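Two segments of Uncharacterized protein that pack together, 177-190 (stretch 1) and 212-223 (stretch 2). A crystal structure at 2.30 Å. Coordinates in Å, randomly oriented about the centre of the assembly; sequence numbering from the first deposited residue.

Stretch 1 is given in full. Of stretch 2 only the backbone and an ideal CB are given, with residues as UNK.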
# COMPACT_ATOMS: atom_id res chain seq x y z
N GLU A 177 2.56 -8.04 2.59
CA GLU A 177 2.84 -8.19 1.17
C GLU A 177 3.63 -9.41 0.72
O GLU A 177 3.13 -10.19 -0.07
CB GLU A 177 3.47 -6.90 0.64
CG GLU A 177 2.54 -5.72 0.79
CD GLU A 177 3.21 -4.39 0.53
OE1 GLU A 177 4.32 -4.17 1.05
OE2 GLU A 177 2.62 -3.56 -0.18
N VAL A 178 4.85 -9.60 1.23
CA VAL A 178 5.64 -10.76 0.81
C VAL A 178 4.88 -12.08 0.86
O VAL A 178 5.00 -12.90 -0.04
CB VAL A 178 6.93 -10.97 1.66
CG1 VAL A 178 7.96 -11.74 0.84
CG2 VAL A 178 7.50 -9.66 2.10
N HIS A 179 4.10 -12.27 1.92
CA HIS A 179 3.33 -13.51 2.11
C HIS A 179 2.13 -13.62 1.19
O HIS A 179 1.62 -14.71 0.97
CB HIS A 179 2.86 -13.63 3.56
CG HIS A 179 3.98 -13.66 4.55
ND1 HIS A 179 4.76 -14.77 4.78
CD2 HIS A 179 4.49 -12.68 5.34
CE1 HIS A 179 5.70 -14.48 5.66
NE2 HIS A 179 5.56 -13.22 6.01
N SER A 180 1.66 -12.50 0.66
CA SER A 180 0.50 -12.53 -0.23
C SER A 180 0.87 -12.72 -1.69
O SER A 180 0.00 -12.75 -2.55
CB SER A 180 -0.33 -11.25 -0.07
OG SER A 180 -0.98 -11.22 1.19
N LEU A 181 2.16 -12.85 -1.99
CA LEU A 181 2.58 -13.07 -3.37
C LEU A 181 2.18 -14.48 -3.77
O LEU A 181 2.39 -15.43 -3.03
CB LEU A 181 4.09 -12.90 -3.50
CG LEU A 181 4.62 -11.49 -3.28
CD1 LEU A 181 6.13 -11.51 -3.13
CD2 LEU A 181 4.21 -10.61 -4.45
N GLN A 182 1.58 -14.61 -4.95
CA GLN A 182 1.13 -15.91 -5.45
C GLN A 182 2.24 -16.60 -6.24
O GLN A 182 2.60 -16.15 -7.32
CB GLN A 182 -0.07 -15.73 -6.38
CG GLN A 182 -1.27 -15.02 -5.78
CD GLN A 182 -2.09 -15.92 -4.88
OE1 GLN A 182 -1.72 -16.18 -3.74
NE2 GLN A 182 -3.20 -16.42 -5.41
N PRO A 183 2.78 -17.71 -5.71
CA PRO A 183 3.85 -18.46 -6.38
C PRO A 183 3.45 -18.84 -7.81
O PRO A 183 4.27 -18.83 -8.72
CB PRO A 183 4.00 -19.71 -5.51
CG PRO A 183 3.64 -19.22 -4.15
CD PRO A 183 2.44 -18.33 -4.41
N SER A 184 2.17 -19.15 -7.98
CA SER A 184 1.63 -19.54 -9.28
C SER A 184 1.62 -18.42 -10.30
O SER A 184 1.46 -18.66 -11.50
CB SER A 184 0.21 -20.08 -9.09
OG SER A 184 -0.59 -19.15 -8.39
N LYS A 185 1.80 -17.19 -9.84
CA LYS A 185 1.79 -16.01 -10.70
C LYS A 185 3.12 -15.26 -10.66
O LYS A 185 3.52 -14.64 -11.65
CB LYS A 185 0.64 -15.10 -10.27
CG LYS A 185 -0.70 -15.83 -10.25
CD LYS A 185 -1.65 -15.32 -9.17
CE LYS A 185 -2.39 -14.05 -9.58
NZ LYS A 185 -1.47 -12.93 -9.93
N VAL A 186 3.79 -15.29 -9.51
CA VAL A 186 5.07 -14.62 -9.35
C VAL A 186 6.18 -15.66 -9.26
O VAL A 186 6.17 -16.51 -8.37
CB VAL A 186 5.09 -13.74 -8.08
CG1 VAL A 186 6.50 -13.28 -7.78
CG2 VAL A 186 4.19 -12.53 -8.28
N HIS A 187 7.15 -15.58 -10.17
CA HIS A 187 8.25 -16.53 -10.19
C HIS A 187 9.53 -15.96 -9.59
O HIS A 187 10.35 -16.71 -9.04
CB HIS A 187 8.52 -16.99 -11.62
CG HIS A 187 8.81 -15.86 -12.57
ND1 HIS A 187 9.89 -15.01 -12.40
CD2 HIS A 187 8.15 -15.42 -13.66
CE1 HIS A 187 9.87 -14.09 -13.35
NE2 HIS A 187 8.83 -14.32 -14.13
N THR A 188 9.71 -14.66 -9.68
CA THR A 188 10.92 -14.04 -9.16
C THR A 188 10.64 -12.76 -8.42
O THR A 188 9.75 -12.00 -8.79
CB THR A 188 11.92 -13.70 -10.31
OG1 THR A 188 12.32 -14.90 -10.97
CG2 THR A 188 13.16 -13.00 -9.76
N LEU A 189 11.41 -12.53 -7.37
CA LEU A 189 11.32 -11.29 -6.61
C LEU A 189 12.73 -10.75 -6.56
O LEU A 189 13.65 -11.45 -6.14
CB LEU A 189 10.81 -11.53 -5.19
CG LEU A 189 10.70 -10.25 -4.37
CD1 LEU A 189 9.67 -10.43 -3.28
CD2 LEU A 189 12.05 -9.88 -3.76
N LYS A 190 12.91 -9.52 -7.01
CA LYS A 190 14.23 -8.92 -7.00
C LYS A 190 14.26 -7.80 -5.98
O LYS A 190 13.35 -6.98 -5.92
CB LYS A 190 14.56 -8.37 -8.39
CG LYS A 190 14.77 -9.46 -9.43
CD LYS A 190 14.52 -8.97 -10.85
CE LYS A 190 15.24 -7.65 -11.13
NZ LYS A 190 16.70 -7.72 -10.88
N UNK A 212 16.46 -13.22 5.74
CA UNK A 212 15.15 -13.56 6.28
C UNK A 212 14.13 -13.50 5.16
O UNK A 212 13.21 -14.32 5.11
CB UNK A 212 14.76 -12.62 7.42
N UNK A 213 14.30 -12.53 4.26
CA UNK A 213 13.40 -12.37 3.12
C UNK A 213 13.59 -13.53 2.15
O UNK A 213 12.62 -14.11 1.65
CB UNK A 213 13.64 -11.03 2.42
N UNK A 214 14.84 -13.86 1.89
CA UNK A 214 15.16 -14.96 0.99
C UNK A 214 14.52 -16.28 1.46
O UNK A 214 13.91 -16.99 0.66
CB UNK A 214 16.68 -15.12 0.88
N UNK A 215 14.65 -16.61 2.74
CA UNK A 215 14.07 -17.85 3.25
C UNK A 215 12.56 -17.87 3.06
O UNK A 215 11.98 -18.91 2.75
CB UNK A 215 14.41 -18.03 4.73
N UNK A 216 11.92 -16.72 3.23
CA UNK A 216 10.48 -16.64 3.02
C UNK A 216 10.17 -17.08 1.59
O UNK A 216 9.32 -17.92 1.36
CB UNK A 216 9.96 -15.23 3.28
N UNK A 217 10.90 -16.50 0.63
CA UNK A 217 10.70 -16.79 -0.78
C UNK A 217 11.08 -18.19 -1.24
O UNK A 217 10.38 -18.78 -2.05
CB UNK A 217 11.50 -15.78 -1.60
N UNK A 218 12.19 -18.73 -0.73
CA UNK A 218 12.61 -20.07 -1.13
C UNK A 218 11.64 -21.12 -0.58
O UNK A 218 11.58 -22.24 -1.09
CB UNK A 218 14.03 -20.35 -0.64
N UNK A 219 10.90 -20.76 0.46
CA UNK A 219 9.95 -21.70 1.03
C UNK A 219 8.88 -22.02 0.02
O UNK A 219 8.32 -23.11 0.01
CB UNK A 219 9.33 -21.14 2.31
N UNK A 220 8.60 -21.05 -0.85
CA UNK A 220 7.59 -21.17 -1.90
C UNK A 220 8.25 -21.42 -3.27
O UNK A 220 7.61 -21.26 -4.30
CB UNK A 220 6.73 -19.91 -1.95
N UNK A 221 9.52 -21.79 -3.27
CA UNK A 221 10.24 -22.04 -4.51
C UNK A 221 10.30 -20.81 -5.43
O UNK A 221 10.66 -20.93 -6.60
CB UNK A 221 9.58 -23.21 -5.25
N UNK A 222 9.94 -19.65 -4.90
CA UNK A 222 10.01 -18.42 -5.68
C UNK A 222 11.45 -17.94 -5.75
O UNK A 222 12.11 -17.80 -4.72
CB UNK A 222 9.11 -17.34 -5.08
N UNK A 223 11.93 -17.67 -6.95
CA UNK A 223 13.30 -17.21 -7.14
C UNK A 223 13.49 -15.84 -6.50
O UNK A 223 12.58 -15.01 -6.46
CB UNK A 223 13.65 -17.16 -8.63

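Positions 212 to 219 form a helix that leads through a short turn to one strand residue at 223. At 212 the CB has nothing of stretch 1 near it, so stretch 1 sets no preference; it is E212. Position 213 points sideways, and no atom of stretch 1 lies close to its CB, but a long apolar side chain could reach V178 and L189. L213 does so: its CD1 lies 3.6 Å from V178 CG1.

Positions 214 and 215 are out of reach and leave the choice open; they are Q214 and L215.

At 216 the CB points toward stretch 1, 4.7 Å from V178 CG1 and 4.9 Å from H179 CE1. A medium-sized apolar residue, such as valine, isoleucine or leucine, would fill that gap. The residue is I216, whose CG2 packs 3.8 Å from V178 CG1 while its CD1 comes within 4.1 Å of H179 CE1, oblique to the ring.

Position 217 also points toward stretch 1, but from farther back, where V178, L181 and L189 offer methyl groups. Leucine or methionine would have the length. L217 bridges the gap, with CD1 3.9 Å from L189 CD1 and CD2 4.3 Å from V178 CG1.

Positions 218 and 219 are out of reach. The first is R218; the second, G219, has helical angles and room for a CB, so glycine is not required here.

At 220 the CB lies 3.9 Å from P183 CG, and farther along the carbonyls of H179 and L181 offer acceptors. A long side chain carrying a donor suits both features. K220 extends with chi2 to chi4 all t: its NZ donates to H179 O at 3.0 Å and, weakly, to L181 O at 3.3 Å.

Position 221 has positive phi (60°), which favours glycine, asparagine or aspartate; it is N221, its side chain clear of stretch 1.

At 222 the CB points sideways, 4.2 Å from H187 O, with P183 nearby: a branched or long apolar residue would cover this backbone. I222 places CG2 3.4 Å from H187 O and CD1 4.2 Å from P183 CG.

Position 223 pairs with T188 in a parallel bridge, its N donating to H187 O (2.8 Å) and its O accepting from L189 N (2.9 Å). These bonds need only backbone, so any residue but proline could make them. The CB lies 3.5 Å from T188 OG1 and 3.4 Å from H187 O; several side chains would suit, and one long enough to carry a donor can run on past this polar edge. K223 is one of these: its NZ donates to a water (2.7 Å from its O) that also donates to H187 O.

Stretch 2, residues 212-223: ELQLILRGKNIK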
# COMPACT_ATOMS: atom_id res chain seq x y z
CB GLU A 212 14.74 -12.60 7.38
CG GLU A 212 15.57 -12.70 8.63
CD GLU A 212 15.07 -11.79 9.72
OE1 GLU A 212 14.98 -10.56 9.49
OE2 GLU A 212 14.75 -12.31 10.82
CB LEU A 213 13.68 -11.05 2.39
CG LEU A 213 12.98 -10.84 1.04
CD1 LEU A 213 11.48 -11.01 1.19
CD2 LEU A 213 13.32 -9.44 0.49
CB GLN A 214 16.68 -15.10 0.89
CG GLN A 214 17.15 -16.46 0.41
CD GLN A 214 17.93 -16.38 -0.88
OE1 GLN A 214 18.93 -15.66 -0.97
NE2 GLN A 214 17.49 -17.13 -1.88
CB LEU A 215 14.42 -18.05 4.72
CG LEU A 215 15.70 -18.84 5.02
CD1 LEU A 215 16.80 -18.56 3.99
CD2 LEU A 215 16.17 -18.49 6.41
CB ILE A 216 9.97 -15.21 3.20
CG1 ILE A 216 9.96 -14.84 4.69
CG2 ILE A 216 8.59 -15.08 2.56
CD1 ILE A 216 9.61 -13.38 4.97
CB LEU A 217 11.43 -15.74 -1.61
CG LEU A 217 10.84 -14.35 -1.42
CD1 LEU A 217 11.83 -13.28 -1.83
CD2 LEU A 217 9.56 -14.25 -2.24
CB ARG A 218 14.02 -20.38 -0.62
CG ARG A 218 15.16 -19.86 -1.49
CD ARG A 218 16.51 -20.29 -0.93
NE ARG A 218 17.18 -21.29 -1.75
CZ ARG A 218 17.97 -21.01 -2.78
NH1 ARG A 218 18.19 -19.75 -3.13
NH2 ARG A 218 18.54 -21.99 -3.47
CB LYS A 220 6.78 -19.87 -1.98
CG LYS A 220 6.14 -19.40 -0.68
CD LYS A 220 5.57 -18.00 -0.87
CE LYS A 220 4.42 -17.69 0.09
NZ LYS A 220 3.81 -16.36 -0.22
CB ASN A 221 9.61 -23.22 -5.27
CG ASN A 221 10.03 -24.56 -4.70
OD1 ASN A 221 11.21 -24.84 -4.53
ND2 ASN A 221 9.05 -25.40 -4.40
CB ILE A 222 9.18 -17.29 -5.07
CG1 ILE A 222 7.69 -17.63 -5.18
CG2 ILE A 222 9.50 -15.98 -5.79
CD1 ILE A 222 6.80 -16.56 -4.62
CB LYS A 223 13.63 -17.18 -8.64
CG LYS A 223 13.47 -18.55 -9.34
CD LYS A 223 13.76 -18.46 -10.84
CE LYS A 223 13.58 -19.80 -11.55
NZ LYS A 223 12.22 -20.38 -11.40
O HOH W 1 10.23 -19.87 -9.64
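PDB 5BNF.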